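Local coordinates for BH0493 protein (Bacillus halodurans C-125, PDB 2QEE), which binds zinc and is a putative hydrolase of the amidohydrolase superfamily, at the interface of chains A and B. Residues are numbered along the deposited sequence; one frame, centred on the assembly and turned at random. Chains: chain A/B, BH0493 protein.

The interface of chains A and B. Residues chain A 390-392; chain B 108-110.
A:Glu392 and B:Ala110 touch where two copies of this putative amidohydrolase meet, the A-side loop between helices 363-388 and 395-414 facing the N-cap turn of the 3-10 helix 109-111 of B. The assembly is deposited as a trimer, although this interface alone does not establish the oligomer in solution. The glutamate serves as a worked example of an acidic side chain used through its carbons. From CB, CG is set anti to the carbonyl carbon (chi1 -73°), and this methylene rests on the methyl CB of B:Ala110 at 3.6 Å. The chain then runs on extended (chi2 -166°), with the carboxylate carbon CD still alongside the same methyl at 3.8 Å. At the tip OE2 passes the methyl CB of B:Ala110 at 4.0 Å. B:Ala110 CB also leans on the carbonyl oxygen of A:Gly390, and the methyl sits in the corner made by that carbonyl and the glutamate methylene.

Two waters carry polar links between the chains. One molecule takes the backbone N-H of A:Glu392 along a nearly straight line (172° at H) and links it to the carbonyl oxygens of B:Pro109 and B:Ala110. This water also lies over a face of the A:Trp391 indole, towards its rim, while ring atom CE3 approaches B:Pro109 O at 3.6 Å. A second water joins A:Gly390 O to the carboxylate of B:Asp108, lying 2.6 Å from B:Asp108 OD1. The same OD1 caps the turn by accepting a hydrogen bond from B:Ala110 N at 3.0 Å, met from above the carboxylate plane; the N-H is turned to OD1, and A:Gly390 O, though near, is not bonded by it.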
ATOM      1  N   GLY A 390      10.211  27.875  -9.054  1.00 20.33           N
ATOM      2  CA  GLY A 390      10.186  29.319  -9.252  1.00 20.71           C
ATOM      3  C   GLY A 390       9.021  30.063  -8.670  1.00 22.20           C
ATOM      4  O   GLY A 390       8.978  31.300  -8.715  1.00 23.81           O
ATOM      5  N   TRP A 391       8.041  29.349  -8.130  1.00 20.45           N
ATOM      6  CA  TRP A 391       6.886  30.011  -7.536  1.00 20.50           C
ATOM      7  C   TRP A 391       7.285  30.702  -6.241  1.00 21.92           C
ATOM      8  O   TRP A 391       8.168  30.233  -5.497  1.00 23.38           O
ATOM      9  CB  TRP A 391       5.809  28.990  -7.214  1.00 22.43           C
ATOM     10  CG  TRP A 391       4.485  29.524  -6.864  1.00 22.36           C
ATOM     11  CD1 TRP A 391       3.903  29.553  -5.614  1.00 24.02           C
ATOM     12  CD2 TRP A 391       3.514  30.041  -7.771  1.00 23.89           C
ATOM     13  NE1 TRP A 391       2.634  30.052  -5.701  1.00 23.79           N
ATOM     14  CE2 TRP A 391       2.364  30.377  -7.005  1.00 24.59           C
ATOM     15  CE3 TRP A 391       3.509  30.270  -9.154  1.00 24.02           C
ATOM     16  CZ2 TRP A 391       1.222  30.926  -7.576  1.00 27.01           C
ATOM     17  CZ3 TRP A 391       2.369  30.789  -9.723  1.00 27.00           C
ATOM     18  CH2 TRP A 391       1.241  31.131  -8.939  1.00 26.73           C
ATOM     19  N   GLU A 392       6.682  31.857  -5.997  1.00 22.54           N
ATOM     20  CA  GLU A 392       6.926  32.546  -4.721  1.00 25.63           C
ATOM     21  C   GLU A 392       5.713  32.373  -3.816  1.00 26.60           C
ATOM     22  O   GLU A 392       4.631  32.894  -4.095  1.00 28.82           O
ATOM     23  CB  GLU A 392       7.200  34.031  -4.956  1.00 28.49           C
ATOM     24  CG  GLU A 392       8.579  34.337  -5.572  1.00 58.68           C
ATOM     25  CD  GLU A 392       8.983  35.835  -5.498  1.00 28.99           C
ATOM     26  OE1 GLU A 392      10.175  36.092  -5.204  1.00 61.19           O
ATOM     27  OE2 GLU A 392       8.129  36.735  -5.733  1.00 59.01           O
TER
ATOM     28  N   ASP B 108       9.243  33.111 -15.904  1.00 28.62           N
ATOM     29  CA  ASP B 108       9.439  33.230 -14.467  1.00 29.21           C
ATOM     30  C   ASP B 108       8.098  33.072 -13.721  1.00 26.53           C
ATOM     31  O   ASP B 108       7.250  33.990 -13.754  1.00 26.21           O
ATOM     32  CB  ASP B 108      10.086  34.585 -14.160  1.00 29.83           C
ATOM     33  CG  ASP B 108      10.523  34.714 -12.715  1.00 46.56           C
ATOM     34  OD1 ASP B 108      10.245  33.785 -11.932  1.00 33.70           O
ATOM     35  OD2 ASP B 108      11.149  35.745 -12.372  1.00 32.71           O
ATOM     36  N   PRO B 109       7.865  31.889 -13.087  1.00 24.07           N
ATOM     37  CA  PRO B 109       6.618  31.774 -12.314  1.00 22.13           C
ATOM     38  C   PRO B 109       6.446  32.771 -11.190  1.00 22.84           C
ATOM     39  O   PRO B 109       5.336  32.962 -10.744  1.00 22.87           O
ATOM     40  CB  PRO B 109       6.701  30.354 -11.726  1.00 21.32           C
ATOM     41  CG  PRO B 109       7.475  29.596 -12.718  1.00 19.98           C
ATOM     42  CD  PRO B 109       8.576  30.600 -13.141  1.00 22.48           C
ATOM     43  N   ALA B 110       7.534  33.348 -10.693  1.00 26.90           N
ATOM     44  CA  ALA B 110       7.434  34.304  -9.591  1.00 27.16           C
ATOM     45  C   ALA B 110       6.519  35.493  -9.927  1.00 28.75           C
ATOM     46  O   ALA B 110       5.808  35.973  -9.054  1.00 30.52           O
ATOM     47  CB  ALA B 110       8.815  34.774  -9.168  1.00 28.01           C
TER
HETATM   48  O   HOH W   1       4.669  33.210  -7.835  1.00 24.11           O
HETATM   49  O   HOH W   2      11.208  32.339  -9.995  1.00 35.36           O